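Local coordinates for protein host Factor for Q beta (Staphylococcus aureus, PDB 1KQ1) that binds RNA as a hexameric, Sm-like ring and acts as a pleiotropic regulator of translation in bacteria, at residues E21-L27 against A59-V65; D9-F15 against I36-D40. Residue numbers count along the deposited sequence, not the author numbering.

Interaction 1. Residues E21-L27 against A59-V65; sequences EVTVFFL and AISTYTV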
loop_
_atom_site.group_PDB
_atom_site.type_symbol
_atom_site.label_atom_id
_atom_site.label_comp_id
_atom_site.label_asym_id
_atom_site.label_seq_id
_atom_site.Cartn_x
_atom_site.Cartn_y
_atom_site.Cartn_z
ATOM N N GLU C 21 5.319 20.528 -17.822
ATOM C CA GLU C 21 6.186 19.399 -17.544
ATOM C C GLU C 21 6.109 19.157 -16.034
ATOM O O GLU C 21 6.537 19.973 -15.240
ATOM C CB GLU C 21 7.612 19.783 -17.952
ATOM C CG GLU C 21 8.615 18.649 -17.874
ATOM C CD GLU C 21 8.547 17.708 -19.056
ATOM O OE1 GLU C 21 7.665 17.891 -19.920
ATOM O OE2 GLU C 21 9.386 16.782 -19.123
ATOM N N VAL C 22 5.546 18.020 -15.636
ATOM C CA VAL C 22 5.386 17.686 -14.239
ATOM C C VAL C 22 6.281 16.485 -13.895
ATOM O O VAL C 22 6.540 15.652 -14.751
ATOM C CB VAL C 22 3.906 17.257 -13.997
ATOM C CG1 VAL C 22 3.702 16.692 -12.591
ATOM C CG2 VAL C 22 2.975 18.461 -14.257
ATOM N N THR C 23 6.715 16.458 -12.646
ATOM C CA THR C 23 7.497 15.345 -12.113
ATOM C C THR C 23 6.536 14.580 -11.176
ATOM O O THR C 23 5.930 15.152 -10.253
ATOM C CB THR C 23 8.690 15.816 -11.297
ATOM O OG1 THR C 23 9.603 16.515 -12.180
ATOM C CG2 THR C 23 9.455 14.612 -10.692
ATOM N N VAL C 24 6.399 13.300 -11.452
ATOM C CA VAL C 24 5.547 12.422 -10.652
ATOM C C VAL C 24 6.465 11.551 -9.783
ATOM O O VAL C 24 7.369 10.851 -10.335
ATOM C CB VAL C 24 4.745 11.502 -11.570
ATOM C CG1 VAL C 24 3.922 10.464 -10.740
ATOM C CG2 VAL C 24 3.797 12.314 -12.439
ATOM N N PHE C 25 6.297 11.619 -8.465
ATOM C CA PHE C 25 7.051 10.748 -7.578
ATOM C C PHE C 25 6.156 9.616 -7.205
ATOM O O PHE C 25 4.958 9.804 -6.959
ATOM C CB PHE C 25 7.497 11.477 -6.313
ATOM C CG PHE C 25 8.633 12.401 -6.548
ATOM C CD1 PHE C 25 9.915 12.017 -6.223
ATOM C CD2 PHE C 25 8.392 13.650 -7.082
ATOM C CE1 PHE C 25 10.987 12.897 -6.428
ATOM C CE2 PHE C 25 9.456 14.544 -7.295
ATOM C CZ PHE C 25 10.751 14.152 -6.959
ATOM N N PHE C 26 6.739 8.419 -7.161
ATOM C CA PHE C 26 5.971 7.199 -6.817
ATOM C C PHE C 26 6.117 6.797 -5.355
ATOM O O PHE C 26 6.950 7.330 -4.643
ATOM C CB PHE C 26 6.469 6.073 -7.740
ATOM C CG PHE C 26 6.159 6.302 -9.168
ATOM C CD1 PHE C 26 4.971 5.808 -9.703
ATOM C CD2 PHE C 26 7.037 7.033 -9.977
ATOM C CE1 PHE C 26 4.663 6.049 -11.055
ATOM C CE2 PHE C 26 6.732 7.283 -11.331
ATOM C CZ PHE C 26 5.540 6.784 -11.851
ATOM N N LEU C 27 5.331 5.808 -4.909
ATOM C CA LEU C 27 5.428 5.363 -3.531
ATOM C C LEU C 27 6.808 4.898 -3.163
ATOM O O LEU C 27 7.198 5.050 -2.002
ATOM C CB LEU C 27 4.464 4.218 -3.245
ATOM C CG LEU C 27 2.983 4.461 -3.474
ATOM C CD1 LEU C 27 2.196 3.217 -2.979
ATOM C CD2 LEU C 27 2.552 5.688 -2.721
ATOM N N ALA C 59 -0.308 4.416 -7.066
ATOM C CA ALA C 59 1.139 4.337 -6.918
ATOM C C ALA C 59 1.819 5.694 -6.834
ATOM O O ALA C 59 3.052 5.771 -6.687
ATOM C CB ALA C 59 1.743 3.526 -8.076
ATOM N N ILE C 60 1.042 6.771 -7.005
ATOM C CA ILE C 60 1.642 8.101 -6.943
ATOM C C ILE C 60 1.705 8.667 -5.550
ATOM O O ILE C 60 0.771 8.515 -4.742
ATOM C CB ILE C 60 0.841 9.078 -7.844
ATOM C CG1 ILE C 60 0.898 8.592 -9.295
ATOM C CG2 ILE C 60 1.396 10.535 -7.677
ATOM C CD1 ILE C 60 -0.050 9.400 -10.204
ATOM N N SER C 61 2.863 9.269 -5.241
ATOM C CA SER C 61 3.032 9.957 -3.957
ATOM C C SER C 61 2.817 11.450 -4.121
ATOM O O SER C 61 1.999 12.065 -3.387
ATOM C CB SER C 61 4.455 9.719 -3.469
ATOM O OG SER C 61 4.634 10.544 -2.346
ATOM N N THR C 62 3.515 12.037 -5.091
ATOM C CA THR C 62 3.491 13.498 -5.236
ATOM C C THR C 62 3.620 13.974 -6.649
ATOM O O THR C 62 4.248 13.322 -7.460
ATOM C CB THR C 62 4.754 14.062 -4.502
ATOM O OG1 THR C 62 4.807 13.563 -3.168
ATOM C CG2 THR C 62 4.781 15.612 -4.436
ATOM N N TYR C 63 3.062 15.152 -6.949
ATOM C CA TYR C 63 3.326 15.835 -8.227
ATOM C C TYR C 63 4.079 17.116 -7.899
ATOM O O TYR C 63 3.730 17.805 -6.923
ATOM C CB TYR C 63 2.058 16.287 -8.944
ATOM C CG TYR C 63 1.051 15.233 -9.228
ATOM C CD1 TYR C 63 1.061 14.518 -10.424
ATOM C CD2 TYR C 63 0.062 14.968 -8.291
ATOM C CE1 TYR C 63 0.036 13.540 -10.669
ATOM C CE2 TYR C 63 -0.925 14.007 -8.516
ATOM C CZ TYR C 63 -0.923 13.319 -9.699
ATOM O OH TYR C 63 -1.910 12.391 -9.911
ATOM N N THR C 64 5.078 17.465 -8.726
ATOM C CA THR C 64 5.806 18.744 -8.517
ATOM C C THR C 64 6.045 19.344 -9.904
ATOM O O THR C 64 6.094 18.623 -10.865
ATOM C CB THR C 64 7.201 18.544 -7.875
ATOM O OG1 THR C 64 8.063 17.878 -8.811
ATOM C CG2 THR C 64 7.120 17.747 -6.603
ATOM N N VAL C 65 6.212 20.683 -10.029
ATOM C CA VAL C 65 6.444 21.275 -11.341
ATOM C C VAL C 65 7.827 21.914 -11.420
ATOM O O VAL C 65 8.565 22.003 -10.453
ATOM C CB VAL C 65 5.380 22.334 -11.677
ATOM C CG1 VAL C 65 5.710 23.024 -12.993
ATOM C CG2 VAL C 65 4.008 21.689 -11.806
#
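The first and last strands of the Sm-type sheet run antiparallel here, axes 4.5 Å apart at closest approach and 155° between directions. Ala59, just ahead of its strand, accepts a hydrogen bond at O from Leu27 N (2.9 Å), and the same oxygen lies 3.3 Å from Phe26 CA. Ile60 pairs with Phe26, yet their side chains diverge; Ile60 CG1 instead packs on Val24 CG1 (3.8 Å). At Ser61 and Thr62 the strand forms a classic beta bulge: both residues face Phe25, whose O accepts from Ser61 N (2.8 Å) and Thr62 N (3.2 Å). Ser61, with phi/psi of -98/-51°, has the turned backbone that lets two residues face one. Thr62 O accepts from Phe25 N (2.8 Å), closing the pair. Tyr63 sits opposite Val24 without mutual backbone bonds, its CB meeting Val22 CG1 at 4.0 Å. At Thr64 the hydrogen-bonded pattern returns: Thr23 N donates to Thr64 O and Thr64 N to Thr23 O, both 2.9 Å, while Thr64 OG1 approaches the edge of the Phe25 ring. Val65 ends the row with CG2 4.2 Å from Val22 CG2. On the Val22, Val24 and Tyr63 face, helix 7-17 brings Leu12 and Phe15 against the sheet; strand 31-39 flanks 21-26, and beyond 60-65 the sheet continues into a strand of a neighbouring subunit, whose Tyr56 OH hydrogen-bonds Tyr63 OH.

Interaction 2. Residues D9-F15 against I36-D40; sequences DKALENF and IEEYD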
loop_
_atom_site.group_PDB
_atom_site.type_symbol
_atom_site.label_atom_id
_atom_site.label_comp_id
_atom_site.label_asym_id
_atom_site.label_seq_id
_atom_site.Cartn_x
_atom_site.Cartn_y
_atom_site.Cartn_z
ATOM N N ASP C 9 -8.221 18.105 -8.674
ATOM C CA ASP C 9 -8.577 18.238 -10.055
ATOM C C ASP C 9 -8.283 19.617 -10.600
ATOM O O ASP C 9 -8.052 19.763 -11.775
ATOM C CB ASP C 9 -10.038 17.870 -10.259
ATOM C CG ASP C 9 -10.245 16.387 -10.178
ATOM O OD1 ASP C 9 -11.251 15.948 -9.637
ATOM O OD2 ASP C 9 -9.368 15.637 -10.658
ATOM N N LYS C 10 -8.350 20.632 -9.759
ATOM C CA LYS C 10 -7.983 21.954 -10.227
ATOM C C LYS C 10 -6.521 21.912 -10.697
ATOM O O LYS C 10 -6.196 22.428 -11.759
ATOM C CB LYS C 10 -8.151 22.983 -9.111
ATOM C CG LYS C 10 -7.707 24.395 -9.541
ATOM C CD LYS C 10 -8.029 25.473 -8.506
ATOM C CE LYS C 10 -7.642 26.873 -9.015
ATOM N NZ LYS C 10 -6.167 27.079 -9.078
ATOM N N ALA C 11 -5.657 21.249 -9.919
ATOM C CA ALA C 11 -4.246 21.196 -10.292
ATOM C C ALA C 11 -4.033 20.346 -11.525
ATOM O O ALA C 11 -3.346 20.761 -12.463
ATOM C CB ALA C 11 -3.405 20.659 -9.136
ATOM N N LEU C 12 -4.627 19.154 -11.575
ATOM C CA LEU C 12 -4.417 18.284 -12.715
ATOM C C LEU C 12 -4.949 18.820 -14.000
ATOM O O LEU C 12 -4.358 18.636 -15.063
ATOM C CB LEU C 12 -5.003 16.867 -12.480
ATOM C CG LEU C 12 -4.412 16.179 -11.245
ATOM C CD1 LEU C 12 -5.075 14.835 -11.016
ATOM C CD2 LEU C 12 -2.900 16.011 -11.402
ATOM N N GLU C 13 -6.085 19.511 -13.913
ATOM C CA GLU C 13 -6.696 20.110 -15.110
ATOM C C GLU C 13 -5.830 21.263 -15.678
ATOM O O GLU C 13 -5.719 21.424 -16.897
ATOM C CB GLU C 13 -8.117 20.586 -14.739
ATOM C CG GLU C 13 -8.915 21.058 -15.932
ATOM C CD GLU C 13 -9.150 20.003 -16.998
ATOM O OE1 GLU C 13 -9.442 20.405 -18.145
ATOM O OE2 GLU C 13 -9.074 18.786 -16.714
ATOM N N ASN C 14 -5.221 22.018 -14.785
ATOM C CA ASN C 14 -4.310 23.087 -15.208
ATOM C C ASN C 14 -3.046 22.466 -15.805
ATOM O O ASN C 14 -2.560 22.938 -16.828
ATOM C CB ASN C 14 -3.928 23.949 -14.036
ATOM C CG ASN C 14 -4.951 25.042 -13.761
ATOM O OD1 ASN C 14 -5.446 25.686 -14.690
ATOM N ND2 ASN C 14 -5.253 25.268 -12.489
ATOM N N PHE C 15 -2.508 21.410 -15.174
ATOM C CA PHE C 15 -1.320 20.771 -15.730
ATOM C C PHE C 15 -1.605 20.291 -17.132
ATOM O O PHE C 15 -0.765 20.427 -18.017
ATOM C CB PHE C 15 -0.879 19.516 -14.905
ATOM C CG PHE C 15 -0.397 19.801 -13.517
ATOM C CD1 PHE C 15 0.099 21.050 -13.156
ATOM C CD2 PHE C 15 -0.434 18.789 -12.554
ATOM C CE1 PHE C 15 0.543 21.290 -11.853
ATOM C CE2 PHE C 15 0.001 19.015 -11.260
ATOM C CZ PHE C 15 0.493 20.258 -10.896
ATOM N N ILE C 36 1.080 15.612 -18.582
ATOM C CA ILE C 36 -0.143 14.885 -18.359
ATOM C C ILE C 36 -1.054 15.146 -19.568
ATOM O O ILE C 36 -1.493 16.296 -19.834
ATOM C CB ILE C 36 -0.788 15.321 -17.049
ATOM C CG1 ILE C 36 0.133 14.934 -15.890
ATOM C CG2 ILE C 36 -2.180 14.701 -16.923
ATOM C CD1 ILE C 36 -0.299 15.465 -14.506
ATOM N N GLU C 37 -1.336 14.097 -20.312
ATOM C CA GLU C 37 -2.200 14.183 -21.482
ATOM C C GLU C 37 -3.646 13.980 -21.125
ATOM O O GLU C 37 -4.537 14.633 -21.695
ATOM C CB GLU C 37 -1.801 13.147 -22.525
ATOM C CG GLU C 37 -0.407 13.363 -23.062
ATOM C CD GLU C 37 -0.232 14.742 -23.670
ATOM O OE1 GLU C 37 -1.238 15.302 -24.159
ATOM O OE2 GLU C 37 0.906 15.259 -23.662
ATOM N N GLU C 38 -3.907 13.059 -20.205
ATOM C CA GLU C 38 -5.258 12.790 -19.767
ATOM C C GLU C 38 -5.158 12.130 -18.415
ATOM O O GLU C 38 -4.093 11.645 -18.044
ATOM C CB GLU C 38 -5.937 11.801 -20.715
ATOM C CG GLU C 38 -5.832 12.128 -22.176
ATOM C CD GLU C 38 -6.412 11.032 -23.032
ATOM O OE1 GLU C 38 -7.588 10.659 -22.803
ATOM O OE2 GLU C 38 -5.693 10.547 -23.932
ATOM N N TYR C 39 -6.270 12.105 -17.691
ATOM C CA TYR C 39 -6.297 11.449 -16.385
ATOM C C TYR C 39 -7.740 11.181 -16.006
ATOM O O TYR C 39 -8.670 11.780 -16.571
ATOM C CB TYR C 39 -5.632 12.360 -15.337
ATOM C CG TYR C 39 -6.422 13.622 -15.016
ATOM C CD1 TYR C 39 -7.456 13.598 -14.088
ATOM C CD2 TYR C 39 -6.195 14.818 -15.712
ATOM C CE1 TYR C 39 -8.254 14.705 -13.852
ATOM C CE2 TYR C 39 -7.016 15.944 -15.472
ATOM C CZ TYR C 39 -8.030 15.874 -14.547
ATOM O OH TYR C 39 -8.835 16.993 -14.276
ATOM N N ASP C 40 -7.950 10.251 -15.077
ATOM C CA ASP C 40 -9.293 10.024 -14.570
ATOM C C ASP C 40 -9.168 9.566 -13.122
ATOM O O ASP C 40 -8.100 9.741 -12.517
ATOM C CB ASP C 40 -10.079 9.027 -15.437
ATOM C CG ASP C 40 -9.495 7.605 -15.443
ATOM O OD1 ASP C 40 -8.683 7.233 -14.547
ATOM O OD2 ASP C 40 -9.875 6.832 -16.358
HETATM O O HOH W 1 1.022 18.286 -17.657
#
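Tyr39 carries most of this helix-to-strand contact. With chi1 at 69° (p) its ring reaches across to helix 9-15, where Leu12 CB sits over one face, 3.8 Å from the centroid and 16° off the normal: a CH-pi contact. The phenol OH donates to Glu13 OE2 (3.0 Å), which the t, p conformation of Glu13 brings to the ring edge. Asp9 OD2 comes within 3.5 Å of Tyr39 CE1, while Asp9 OD1 is hydrogen-bonded to Asn6 ND2. Helix 7-17, the N-terminal helix of the Hfq version of the Sm fold, lies across the strongly bent sheet; the axis of its segment 9-15 passes 8.7 Å from that of strand 36-39 at an angle of 136°. The CA-to-CB bonds of Leu12 and Ile36 both point toward the opposite segment, and their m, t side chains meet at Leu12 CD2 and Ile36 CD1, 4.1 Å apart; Phe15 CD2 approaches the same Ile36 CD1 at 3.9 Å. Beside them, a water accepts from Ile36 N (2.8 Å) and donates weakly to Phe15 O (2.8 Å).

The centres of the two interactions lie 12 Å apart, on opposite sides of the chain's centre, and their segments alternate along the sequence: helix 9-15, segment 21-27, segment 36-40, then segment 59-65. Strands 21-26 and 31-39 are neighbours in one antiparallel sheet, so both contacts share it. They also touch directly: Phe15 CE1 meets Val65 CG2 at 3.5 Å, Phe15 CG meets Val22 CG2 at 3.7 Å, and Leu12 CD2 meets Tyr63 CZ at 3.7 Å. The helix of interaction 2 thus packs on the strand pair of interaction 1, bringing the N-terminal helix against the last strand, 60-65, in one apolar core of a compact subunit within the hexamer.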